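Local coordinates for multicopper oxidase (Uncultured bacterium, PDB 4E9X), which probably oxidises its substrates at a mononuclear copper and passes the electrons to a trinuclear copper cluster, where dioxygen is reduced to water, at residues L21-F26 and S149-K154; N29-G34 and G312-F317; D139-M144 and K190-G195; G198-M203 and T228-P233. All coordinates share one frame; numbering follows the deposited sequence.

Contact 1: L21-F26 and S149-K154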
loop_
_atom_site.group_PDB
_atom_site.type_symbol
_atom_site.label_atom_id
_atom_site.label_comp_id
_atom_site.label_asym_id
_atom_site.label_seq_id
_atom_site.Cartn_x
_atom_site.Cartn_y
_atom_site.Cartn_z
ATOM N N LEU A 21 9.293 0.063 -26.927
ATOM C CA LEU A 21 8.379 1.061 -26.422
ATOM C C LEU A 21 9.124 2.404 -26.345
ATOM O O LEU A 21 9.891 2.685 -25.432
ATOM C CB LEU A 21 7.838 0.701 -25.034
ATOM C CG LEU A 21 6.856 1.770 -24.537
ATOM C CD1 LEU A 21 5.610 1.780 -25.415
ATOM C CD2 LEU A 21 6.504 1.572 -23.045
ATOM N N ASP A 22 8.835 3.237 -27.344
ATOM C CA ASP A 22 9.202 4.654 -27.398
ATOM C C ASP A 22 8.021 5.474 -26.896
ATOM O O ASP A 22 6.890 5.141 -27.270
ATOM C CB ASP A 22 9.511 5.022 -28.856
ATOM C CG ASP A 22 10.760 4.219 -29.249
ATOM O OD1 ASP A 22 11.721 4.167 -28.478
ATOM O OD2 ASP A 22 10.725 3.605 -30.343
ATOM N N TYR A 23 8.224 6.492 -26.097
ATOM C CA TYR A 23 7.113 7.145 -25.411
ATOM C C TYR A 23 7.250 8.654 -25.549
ATOM O O TYR A 23 8.316 9.206 -25.264
ATOM C CB TYR A 23 7.116 6.702 -23.938
ATOM C CG TYR A 23 5.717 6.579 -23.357
ATOM C CD1 TYR A 23 5.113 5.315 -23.307
ATOM C CD2 TYR A 23 4.987 7.643 -22.856
ATOM C CE1 TYR A 23 3.848 5.086 -22.808
ATOM C CE2 TYR A 23 3.700 7.445 -22.348
ATOM C CZ TYR A 23 3.145 6.195 -22.328
ATOM O OH TYR A 23 1.873 6.016 -21.783
ATOM N N LYS A 24 6.207 9.344 -25.982
ATOM C CA LYS A 24 6.176 10.806 -26.034
ATOM C C LYS A 24 5.965 11.355 -24.636
ATOM O O LYS A 24 5.021 10.981 -23.930
ATOM C CB LYS A 24 5.070 11.312 -26.957
ATOM C CG LYS A 24 5.310 11.026 -28.441
ATOM C CD LYS A 24 4.392 11.925 -29.249
ATOM C CE LYS A 24 4.710 12.039 -30.713
ATOM N NZ LYS A 24 5.919 11.514 -31.329
ATOM N N VAL A 25 6.854 12.240 -24.217
ATOM C CA VAL A 25 6.863 12.762 -22.875
ATOM C C VAL A 25 7.017 14.282 -22.919
ATOM O O VAL A 25 7.364 14.862 -23.951
ATOM C CB VAL A 25 7.970 12.154 -21.991
ATOM C CG1 VAL A 25 7.667 10.619 -21.826
ATOM C CG2 VAL A 25 9.362 12.419 -22.518
ATOM N N PHE A 26 6.754 14.955 -21.813
ATOM C CA PHE A 26 7.048 16.361 -21.628
ATOM C C PHE A 26 8.219 16.462 -20.648
ATOM O O PHE A 26 8.035 16.549 -19.451
ATOM C CB PHE A 26 5.823 17.103 -21.094
ATOM C CG PHE A 26 4.634 17.149 -22.041
ATOM C CD1 PHE A 26 4.725 17.707 -23.307
ATOM C CD2 PHE A 26 3.416 16.624 -21.614
ATOM C CE1 PHE A 26 3.613 17.782 -24.150
ATOM C CE2 PHE A 26 2.305 16.691 -22.453
ATOM C CZ PHE A 26 2.423 17.290 -23.703
ATOM N N SER A 149 1.067 1.694 -22.754
ATOM C CA SER A 149 1.547 1.699 -24.132
ATOM C C SER A 149 0.507 2.210 -25.123
ATOM O O SER A 149 0.928 2.744 -26.173
ATOM C CB SER A 149 2.020 0.286 -24.546
ATOM O OG SER A 149 0.947 -0.622 -24.635
ATOM N N ALA A 150 -0.782 2.077 -24.825
ATOM C CA ALA A 150 -1.758 2.530 -25.826
ATOM C C ALA A 150 -1.686 4.019 -26.112
ATOM O O ALA A 150 -2.165 4.478 -27.150
ATOM C CB ALA A 150 -3.168 2.198 -25.358
ATOM N N VAL A 151 -1.164 4.767 -25.147
ATOM C CA VAL A 151 -1.115 6.233 -25.372
ATOM C C VAL A 151 0.302 6.726 -25.538
ATOM O O VAL A 151 0.562 7.944 -25.383
ATOM C CB VAL A 151 -1.844 6.990 -24.244
ATOM C CG1 VAL A 151 -3.280 6.469 -24.262
ATOM C CG2 VAL A 151 -1.178 6.853 -22.860
ATOM N N ALA A 152 1.235 5.844 -25.868
ATOM C CA ALA A 152 2.622 6.276 -26.017
ATOM C C ALA A 152 2.805 7.407 -27.007
ATOM O O ALA A 152 3.705 8.258 -26.851
ATOM C CB ALA A 152 3.495 5.076 -26.448
ATOM N N ASP A 153 2.033 7.383 -28.082
ATOM C CA ASP A 153 2.352 8.263 -29.229
ATOM C C ASP A 153 1.405 9.454 -29.295
ATOM O O ASP A 153 1.347 10.103 -30.361
ATOM C CB ASP A 153 2.272 7.574 -30.588
ATOM C CG ASP A 153 2.967 8.279 -31.751
ATOM O OD1 ASP A 153 3.802 9.201 -31.562
ATOM O OD2 ASP A 153 2.681 7.920 -32.941
ATOM N N LYS A 154 0.621 9.730 -28.235
ATOM C CA LYS A 154 -0.407 10.769 -28.384
ATOM C C LYS A 154 -0.668 11.472 -27.073
ATOM O O LYS A 154 -1.341 11.057 -26.142
ATOM C CB LYS A 154 -1.691 10.132 -28.950
ATOM C CG LYS A 154 -2.244 9.070 -27.989
ATOM C CD LYS A 154 -2.436 7.730 -28.671
ATOM C CE LYS A 154 -3.936 7.468 -28.822
ATOM N NZ LYS A 154 -4.304 6.855 -30.145
#
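Tyr23 lays one face of its ring against Ala152. The CA of Ala152 stands over the middle of the ring, 3.7 Å from the centroid and 12° off the normal, a CH-pi contact, while Ala152 CB leans to one side and meets Tyr23 CD1 at 3.5 Å. Tyr23 and Val151 run side by side in the same direction, and Tyr23 OH passes 3.3 Å from Val151 CG2 on its way to a hydrogen bond with Glu148 O. Leu21 CD1 extends the apolar patch, 4.1 Å from Ala152 CB. An alanine in place of Tyr23 would probably leave Ala152 without the flat surface beneath its CA and the Glu148 carbonyl without its hydroxyl partner.

The polar contacts lie one residue further along. Lys24 N donates to Ala152 O at 2.9 Å, almost straight (168°) and in the carbonyl plane. The Lys24 side chain closes a salt bridge, NZ to Asp153 OD1 at 3.1 Å, its last torsion nearly eclipsed (chi4 -9°). Val151 to Lys154 form a type I turn, which presents both Ala152 O and the Asp153 carboxylate.

Strand 21-28 pairs with strand 3-18 through Tyr23 and Val25. Arg116 bonds both Lys24 O and Val151 O, and Leu21 and Ser149 both touch Tyr167 of strand 167-170, so the loop after strand 138-147 is fixed against the first cupredoxin domain.

Contact 2: N29-G34 and G312-F317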
loop_
_atom_site.group_PDB
_atom_site.type_symbol
_atom_site.label_atom_id
_atom_site.label_comp_id
_atom_site.label_asym_id
_atom_site.label_seq_id
_atom_site.Cartn_x
_atom_site.Cartn_y
_atom_site.Cartn_z
ATOM N N ASN A 29 13.884 19.972 -19.265
ATOM C CA ASN A 29 15.149 20.046 -19.985
ATOM C C ASN A 29 15.250 18.870 -20.941
ATOM O O ASN A 29 16.373 18.395 -21.237
ATOM C CB ASN A 29 16.341 20.108 -19.034
ATOM C CG ASN A 29 16.472 21.447 -18.342
ATOM O OD1 ASN A 29 15.622 22.326 -18.497
ATOM N ND2 ASN A 29 17.546 21.622 -17.582
ATOM N N GLY A 30 14.148 18.383 -21.483
ATOM C CA GLY A 30 14.201 17.346 -22.485
ATOM C C GLY A 30 14.662 15.995 -21.971
ATOM O O GLY A 30 15.148 15.174 -22.729
ATOM N N GLN A 31 14.459 15.719 -20.657
ATOM C CA GLN A 31 14.909 14.421 -20.143
ATOM C C GLN A 31 13.876 13.923 -19.111
ATOM O O GLN A 31 13.153 14.737 -18.514
ATOM C CB GLN A 31 16.286 14.530 -19.487
ATOM C CG GLN A 31 16.394 15.629 -18.395
ATOM C CD GLN A 31 17.737 15.502 -17.686
ATOM O OE1 GLN A 31 18.764 15.965 -18.209
ATOM N NE2 GLN A 31 17.733 14.893 -16.513
ATOM N N VAL A 32 13.871 12.596 -18.897
ATOM C CA VAL A 32 13.052 11.956 -17.879
ATOM C C VAL A 32 13.942 10.916 -17.181
ATOM O O VAL A 32 14.457 10.063 -17.929
ATOM C CB VAL A 32 11.802 11.275 -18.384
ATOM C CG1 VAL A 32 11.013 10.730 -17.194
ATOM C CG2 VAL A 32 10.932 12.286 -19.196
ATOM N N PRO A 33 14.181 10.919 -15.871
ATOM C CA PRO A 33 13.779 11.939 -14.904
ATOM C C PRO A 33 14.306 13.341 -15.287
ATOM O O PRO A 33 15.276 13.480 -16.062
ATOM C CB PRO A 33 14.554 11.507 -13.665
ATOM C CG PRO A 33 14.797 10.018 -13.798
ATOM C CD PRO A 33 14.964 9.808 -15.279
ATOM N N GLY A 34 13.612 14.348 -14.804
ATOM C CA GLY A 34 14.054 15.719 -14.973
ATOM C C GLY A 34 15.407 15.910 -14.277
ATOM O O GLY A 34 15.923 15.055 -13.532
ATOM N N GLY A 312 21.983 10.413 -20.213
ATOM C CA GLY A 312 21.372 9.071 -20.269
ATOM C C GLY A 312 19.877 9.147 -20.125
ATOM O O GLY A 312 19.196 8.161 -20.406
ATOM N N PHE A 313 19.349 10.290 -19.671
ATOM C CA PHE A 313 17.891 10.444 -19.492
ATOM C C PHE A 313 17.280 11.277 -20.603
ATOM O O PHE A 313 16.049 11.486 -20.600
ATOM C CB PHE A 313 17.630 11.174 -18.169
ATOM C CG PHE A 313 18.105 10.408 -16.934
ATOM C CD1 PHE A 313 18.207 9.042 -16.916
ATOM C CD2 PHE A 313 18.391 11.136 -15.789
ATOM C CE1 PHE A 313 18.590 8.429 -15.729
ATOM C CE2 PHE A 313 18.787 10.515 -14.602
ATOM C CZ PHE A 313 18.866 9.114 -14.569
ATOM N N LYS A 314 18.060 11.790 -21.546
ATOM C CA LYS A 314 17.519 12.667 -22.588
ATOM C C LYS A 314 16.728 11.944 -23.677
ATOM O O LYS A 314 17.101 10.827 -24.072
ATOM C CB LYS A 314 18.671 13.414 -23.293
ATOM C CG LYS A 314 19.212 14.531 -22.378
ATOM C CD LYS A 314 20.459 15.045 -23.098
ATOM C CE LYS A 314 21.205 16.126 -22.405
ATOM N NZ LYS A 314 20.416 17.352 -22.610
ATOM N N GLY A 315 15.631 12.587 -24.129
ATOM C CA GLY A 315 14.864 12.006 -25.239
ATOM C C GLY A 315 15.232 12.736 -26.528
ATOM O O GLY A 315 16.067 13.646 -26.594
ATOM N N GLU A 316 14.558 12.285 -27.587
ATOM C CA GLU A 316 14.792 12.765 -28.937
ATOM C C GLU A 316 13.713 13.782 -29.314
ATOM O O GLU A 316 12.499 13.539 -29.145
ATOM C CB GLU A 316 14.761 11.567 -29.917
ATOM C CG GLU A 316 15.875 10.559 -29.677
ATOM C CD GLU A 316 15.850 9.394 -30.676
ATOM O OE1 GLU A 316 14.927 9.316 -31.529
ATOM O OE2 GLU A 316 16.780 8.563 -30.568
ATOM N N PHE A 317 14.120 14.951 -29.824
ATOM C CA PHE A 317 13.211 15.964 -30.336
ATOM C C PHE A 317 12.569 15.551 -31.662
ATOM O O PHE A 317 13.201 14.786 -32.417
ATOM C CB PHE A 317 13.999 17.249 -30.586
ATOM C CG PHE A 317 14.318 17.973 -29.286
ATOM C CD1 PHE A 317 13.447 18.918 -28.774
ATOM C CD2 PHE A 317 15.494 17.699 -28.602
ATOM C CE1 PHE A 317 13.736 19.632 -27.602
ATOM C CE2 PHE A 317 15.807 18.396 -27.404
ATOM C CZ PHE A 317 14.906 19.329 -26.907
HETATM O O HOH W 1 18.713 17.241 -20.492
HETATM O O HOH W 2 16.601 15.660 -25.097
#
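Pro33 CD sits over the centre of the Phe313 ring, 3.6 Å from the centroid and 9° off the normal, a CH-pi contact. With CG between the backbone N and the carbonyl carbon (chi1 53°), Gln31 sends out an extended chain whose amide reaches the rim of the same ring, NE2 near the ring plane and the amide turned 77° from it. NE2 also donates to Pro33 O at 2.9 Å, which ties the side chain back over its own loop. Beside the rings, Val32 N donates to Phe313 O and Gly315 N to Gly30 O, both at 3.0 Å. They flank Gln31 and Lys314, whose CA atoms lie 4.0 Å apart. This is a single isolated beta bridge, through which the C-terminal tail is clasped by the loop between strands 21-28 and 36-40 of the first cupredoxin domain.

Two waters extend the join. One donates to Asn29 O and to Gln31 OE1 and accepts from Lys314 NZ at 2.7 Å; the other spans Gly30 O and Gly315 O. In the next shell, His310 N bonds Gln31 OE1, and the rings of His310 and Tyr297 meet Phe313 edge-to-face. Asn29 is held by Thr9 and Asp309.

Contact 3: D139-M144 and K190-G195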
loop_
_atom_site.group_PDB
_atom_site.type_symbol
_atom_site.label_atom_id
_atom_site.label_comp_id
_atom_site.label_asym_id
_atom_site.label_seq_id
_atom_site.Cartn_x
_atom_site.Cartn_y
_atom_site.Cartn_z
ATOM N N ASP A 139 25.260 7.735 -3.117
ATOM C CA ASP A 139 23.877 8.220 -2.994
ATOM C C ASP A 139 23.178 7.887 -4.274
ATOM O O ASP A 139 23.764 8.102 -5.348
ATOM C CB ASP A 139 23.956 9.725 -2.654
ATOM C CG ASP A 139 22.691 10.343 -2.130
ATOM O OD1 ASP A 139 21.629 9.706 -2.061
ATOM O OD2 ASP A 139 22.789 11.546 -1.766
ATOM N N VAL A 140 21.984 7.321 -4.187
ATOM C CA VAL A 140 21.277 6.685 -5.291
ATOM C C VAL A 140 19.827 7.148 -5.308
ATOM O O VAL A 140 19.134 7.020 -4.317
ATOM C CB VAL A 140 21.318 5.152 -5.061
ATOM C CG1 VAL A 140 20.505 4.341 -6.069
ATOM C CG2 VAL A 140 22.793 4.670 -5.049
ATOM N N ILE A 141 19.390 7.631 -6.464
ATOM C CA ILE A 141 17.983 8.042 -6.662
ATOM C C ILE A 141 17.289 7.022 -7.504
ATOM O O ILE A 141 17.761 6.708 -8.608
ATOM C CB ILE A 141 17.954 9.443 -7.304
ATOM C CG1 ILE A 141 18.263 10.519 -6.223
ATOM C CG2 ILE A 141 16.624 9.745 -8.017
ATOM C CD1 ILE A 141 18.544 11.906 -6.763
ATOM N N MET A 142 16.147 6.530 -7.035
ATOM C CA MET A 142 15.294 5.576 -7.761
ATOM C C MET A 142 13.862 6.092 -7.833
ATOM O O MET A 142 13.116 6.049 -6.837
ATOM C CB MET A 142 15.273 4.191 -7.085
ATOM C CG MET A 142 16.669 3.522 -7.176
ATOM S SD MET A 142 16.506 1.797 -6.725
ATOM C CE MET A 142 18.205 1.244 -6.607
ATOM N N MET A 143 13.460 6.583 -9.023
ATOM C CA MET A 143 12.107 7.160 -9.174
ATOM C C MET A 143 11.284 6.179 -9.974
ATOM O O MET A 143 11.588 5.912 -11.169
ATOM C CB MET A 143 12.225 8.504 -9.926
ATOM C CG MET A 143 13.158 9.477 -9.186
ATOM S SD MET A 143 13.112 11.190 -9.810
ATOM C CE MET A 143 11.547 11.734 -9.131
ATOM N N MET A 144 10.290 5.591 -9.353
ATOM C CA MET A 144 9.491 4.545 -9.994
ATOM C C MET A 144 8.252 5.125 -10.638
ATOM O O MET A 144 7.653 6.061 -10.105
ATOM C CB MET A 144 9.065 3.468 -8.975
ATOM C CG MET A 144 10.083 2.327 -8.817
ATOM S SD MET A 144 11.703 2.817 -8.196
ATOM C CE MET A 144 11.237 3.376 -6.542
ATOM N N LYS A 190 23.270 5.055 0.275
ATOM C CA LYS A 190 21.974 5.677 0.608
ATOM C C LYS A 190 21.113 5.530 -0.640
ATOM O O LYS A 190 21.558 5.966 -1.716
ATOM C CB LYS A 190 22.211 7.139 0.997
ATOM C CG LYS A 190 20.886 7.910 1.184
ATOM C CD LYS A 190 21.197 9.335 1.677
ATOM C CE LYS A 190 20.013 10.141 2.046
ATOM N NZ LYS A 190 19.366 9.751 3.334
ATOM N N ILE A 191 19.927 4.928 -0.512
ATOM C CA ILE A 191 18.991 4.848 -1.645
ATOM C C ILE A 191 17.752 5.674 -1.285
ATOM O O ILE A 191 17.195 5.499 -0.201
ATOM C CB ILE A 191 18.650 3.409 -2.010
ATOM C CG1 ILE A 191 19.960 2.654 -2.358
ATOM C CG2 ILE A 191 17.697 3.385 -3.188
ATOM C CD1 ILE A 191 19.985 1.262 -1.872
ATOM N N ARG A 192 17.371 6.512 -2.226
ATOM C CA ARG A 192 16.174 7.361 -2.092
ATOM C C ARG A 192 15.153 6.849 -3.093
ATOM O O ARG A 192 15.363 7.000 -4.311
ATOM C CB ARG A 192 16.562 8.807 -2.389
ATOM C CG ARG A 192 17.679 9.335 -1.472
ATOM C CD ARG A 192 18.120 10.702 -1.923
ATOM N NE ARG A 192 19.386 11.195 -1.364
ATOM C CZ ARG A 192 19.445 12.201 -0.515
ATOM N NH1 ARG A 192 18.388 12.802 0.044
ATOM N NH2 ARG A 192 20.666 12.623 -0.152
ATOM N N PHE A 193 14.061 6.271 -2.578
ATOM C CA PHE A 193 12.971 5.774 -3.415
ATOM C C PHE A 193 11.889 6.855 -3.569
ATOM O O PHE A 193 11.526 7.471 -2.562
ATOM C CB PHE A 193 12.278 4.557 -2.768
ATOM C CG PHE A 193 13.161 3.348 -2.520
ATOM C CD1 PHE A 193 13.793 2.681 -3.584
ATOM C CD2 PHE A 193 13.302 2.833 -1.265
ATOM C CE1 PHE A 193 14.554 1.546 -3.357
ATOM C CE2 PHE A 193 14.101 1.702 -1.030
ATOM C CZ PHE A 193 14.684 1.017 -2.092
ATOM N N PHE A 194 11.370 6.984 -4.779
ATOM C CA PHE A 194 10.283 7.937 -5.027
ATOM C C PHE A 194 9.128 7.256 -5.733
ATOM O O PHE A 194 9.349 6.572 -6.762
ATOM C CB PHE A 194 10.733 9.089 -5.943
ATOM C CG PHE A 194 11.935 9.898 -5.558
ATOM C CD1 PHE A 194 11.828 11.271 -5.385
ATOM C CD2 PHE A 194 13.205 9.315 -5.425
ATOM C CE1 PHE A 194 12.946 12.075 -5.127
ATOM C CE2 PHE A 194 14.336 10.077 -5.197
ATOM C CZ PHE A 194 14.201 11.462 -5.077
ATOM N N GLY A 195 7.922 7.496 -5.204
ATOM C CA GLY A 195 6.719 7.061 -5.913
ATOM C C GLY A 195 6.321 8.156 -6.921
ATOM O O GLY A 195 5.430 8.980 -6.665
#
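Asp139 turns its CG anti to the backbone N (chi1 -164°), and Arg192, extended to NE, carries its CG anti to the carbonyl carbon (chi1 -58°), which brings carboxylate and guanidinium together on one face of the sheet. The grip is side-on and twofold: NE donates to Asp139 OD1 at 2.8 Å and NH2 to Asp139 OD2, each on a syn lone pair, the planes nearly coplanar (26°). Lys190 CE lies over the centre of the guanidinium, NH1 of Arg192 bonds Thr100 OG1, and Lys190 NZ goes on to Asp238 and Glu133.

Further along, Met143 CG lies over one face of the Phe194 ring, offset toward its rim, with SD in Met-aromatic contact, and Ile141 CG2 touches Phe194 CE2 at 3.6 Å. On the other face Met142 SD meets the edge of the Phe193 ring, 3.9 Å from CE1. Five backbone hydrogen bonds join strands 138-147 and 187-195, parallel neighbours in the six-stranded mixed sheet of the second cupredoxin domain.

A leucine in place of Arg192 would probably leave the Asp139 carboxylate without its paired donors and Thr100 OG1 without NH1. Asp139 is likely to stay ionised, in a charged cluster at one end of an otherwise apolar strand pair.

Contact 4: G198-M203 and T228-P233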
loop_
_atom_site.group_PDB
_atom_site.type_symbol
_atom_site.label_atom_id
_atom_site.label_comp_id
_atom_site.label_asym_id
_atom_site.label_seq_id
_atom_site.Cartn_x
_atom_site.Cartn_y
_atom_site.Cartn_z
ATOM N N GLY A 198 1.889 6.635 -10.839
ATOM C CA GLY A 198 0.618 6.275 -10.258
ATOM C C GLY A 198 0.574 4.894 -9.604
ATOM O O GLY A 198 -0.504 4.500 -9.124
ATOM N N GLY A 199 1.679 4.155 -9.615
ATOM C CA GLY A 199 1.677 2.766 -9.118
ATOM C C GLY A 199 2.225 2.630 -7.710
ATOM O O GLY A 199 2.766 3.594 -7.104
ATOM N N ILE A 200 2.069 1.423 -7.180
ATOM C CA ILE A 200 2.722 1.042 -5.916
ATOM C C ILE A 200 3.849 0.067 -6.230
ATOM O O ILE A 200 3.678 -0.747 -7.095
ATOM C CB ILE A 200 1.599 0.539 -5.003
ATOM C CG1 ILE A 200 0.533 1.629 -4.770
ATOM C CG2 ILE A 200 2.119 0.056 -3.703
ATOM C CD1 ILE A 200 -0.474 1.242 -3.701
ATOM N N HIS A 201 4.971 0.203 -5.531
ATOM C CA HIS A 201 6.183 -0.540 -5.891
ATOM C C HIS A 201 6.778 -1.112 -4.597
ATOM O O HIS A 201 7.044 -0.369 -3.633
ATOM C CB HIS A 201 7.198 0.418 -6.534
ATOM C CG HIS A 201 6.667 1.026 -7.795
ATOM N ND1 HIS A 201 6.769 0.406 -9.009
ATOM C CD2 HIS A 201 5.979 2.181 -8.004
ATOM C CE1 HIS A 201 6.157 1.172 -9.942
ATOM N NE2 HIS A 201 5.690 2.255 -9.340
ATOM N N ALA A 202 6.971 -2.421 -4.556
ATOM C CA ALA A 202 7.463 -3.076 -3.338
ATOM C C ALA A 202 8.944 -3.374 -3.559
ATOM O O ALA A 202 9.324 -4.360 -4.144
ATOM C CB ALA A 202 6.639 -4.328 -3.072
ATOM N N MET A 203 9.821 -2.465 -3.180
ATOM C CA MET A 203 11.237 -2.543 -3.602
ATOM C C MET A 203 12.002 -3.482 -2.667
ATOM O O MET A 203 12.104 -3.236 -1.455
ATOM C CB MET A 203 11.831 -1.131 -3.554
ATOM C CG MET A 203 11.088 -0.163 -4.493
ATOM S SD MET A 203 10.944 -0.702 -6.217
ATOM C CE MET A 203 12.654 -0.821 -6.771
ATOM N N THR A 228 11.915 -5.358 2.091
ATOM C CA THR A 228 10.970 -4.944 1.041
ATOM C C THR A 228 10.296 -3.664 1.525
ATOM O O THR A 228 9.683 -3.625 2.590
ATOM C CB THR A 228 9.919 -6.046 0.809
ATOM O OG1 THR A 228 10.578 -7.266 0.414
ATOM C CG2 THR A 228 8.925 -5.684 -0.322
ATOM N N VAL A 229 10.432 -2.578 0.740
ATOM C CA VAL A 229 9.881 -1.299 1.146
ATOM C C VAL A 229 8.804 -0.897 0.154
ATOM O O VAL A 229 9.078 -0.739 -1.058
ATOM C CB VAL A 229 10.999 -0.224 1.131
ATOM C CG1 VAL A 229 10.420 1.159 1.375
ATOM C CG2 VAL A 229 12.083 -0.532 2.190
ATOM N N LEU A 230 7.583 -0.711 0.632
ATOM C CA LEU A 230 6.457 -0.335 -0.223
ATOM C C LEU A 230 6.468 1.177 -0.444
ATOM O O LEU A 230 6.471 1.945 0.521
ATOM C CB LEU A 230 5.132 -0.712 0.444
ATOM C CG LEU A 230 3.890 -0.539 -0.429
ATOM C CD1 LEU A 230 3.986 -1.531 -1.596
ATOM C CD2 LEU A 230 2.608 -0.743 0.395
ATOM N N VAL A 231 6.483 1.548 -1.733
ATOM C CA VAL A 231 6.529 2.960 -2.097
ATOM C C VAL A 231 5.311 3.281 -2.947
ATOM O O VAL A 231 5.090 2.623 -3.961
ATOM C CB VAL A 231 7.814 3.218 -2.922
ATOM C CG1 VAL A 231 7.937 4.691 -3.295
ATOM C CG2 VAL A 231 9.065 2.714 -2.184
ATOM N N SER A 232 4.502 4.236 -2.529
ATOM C CA SER A 232 3.249 4.574 -3.189
ATOM C C SER A 232 3.319 6.006 -3.725
ATOM O O SER A 232 4.270 6.745 -3.366
ATOM C CB SER A 232 2.089 4.335 -2.226
ATOM O OG SER A 232 1.754 5.392 -1.380
ATOM N N PRO A 233 2.382 6.400 -4.557
ATOM C CA PRO A 233 2.488 7.738 -5.202
ATOM C C PRO A 233 2.640 8.886 -4.220
ATOM O O PRO A 233 1.898 9.071 -3.257
ATOM C CB PRO A 233 1.170 7.844 -5.974
ATOM C CG PRO A 233 0.902 6.386 -6.350
ATOM C CD PRO A 233 1.241 5.634 -5.085
#
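An antiparallel strand pair at the margin of the second cupredoxin domain joins His201 to Val231 and Met203 to Val229, with strand 228-231 the outermost of its sheet within the chain. His201 and Val231 form a hydrogen-bonded pair, His201 N to Val231 O at 2.9 Å and Val231 N to His201 O at 2.8 Å. Met203 and Val229 repeat the exchange, although Met203 N approaches from above the Val229 carbonyl plane, 41° out of it. Between them Ala202 and Leu230 are the non-hydrogen-bonded pair. The short strands run at 155° to one another.

On the Ala202 face, Thr228 holds CG2 anti to its backbone N and sets it 3.8 Å from Ala202 CB, while Leu230 CD1 reaches the same methyl at 4.1 Å. Across the sheet, Met203 CG packs on Val231 CG2 at 4.2 Å, and the edge of the His201 imidazole faces Val231 O. That ring is steadied from outside: Asp253 bonds His201 ND1 with one carboxylate oxygen and Ala202 N with the other. Past the strand ends Pro233 lies against the glycines, its CD 3.3 Å from Gly199 O.

The Ala202 and Leu230 face looks onto other subunits. Thr228 packs on His62 of a second subunit, a copper ligand, and its backbone bonds Lys215 and Asp216 there; Leu230 meets Leu230 of a third subunit. Strand 201-205 contains His204, which lines an oxygen pocket, and leads on to the copper ligand His206, an arrangement consistent with the trimeric two-domain multicopper oxidases, whose trinuclear sites lie between neighbouring subunits.

Overall arrangement
Contacts 1 and 2 belong to the first cupredoxin domain and its junctions, contacts 3 and 4 to the second. The segments of contact 1 alternate with those of contacts 2 and 3; contacts 1 and 3 both close before contact 4 opens, and contacts 3 and 4 are nested inside the loop closed by contact 2. Contacts 1 and 2 have centres 14 Å apart, with Val25 packed on Val32 between them; Pro33 meets the sulfur of Met143 between contacts 2 and 3. Contacts 3 and 4, with centres 11 Å apart, lie in two sheets that meet where Val231 packs on Phe193 and Phe194. Contact 2 ties the chain end to the first domain; contact 4 faces other subunits.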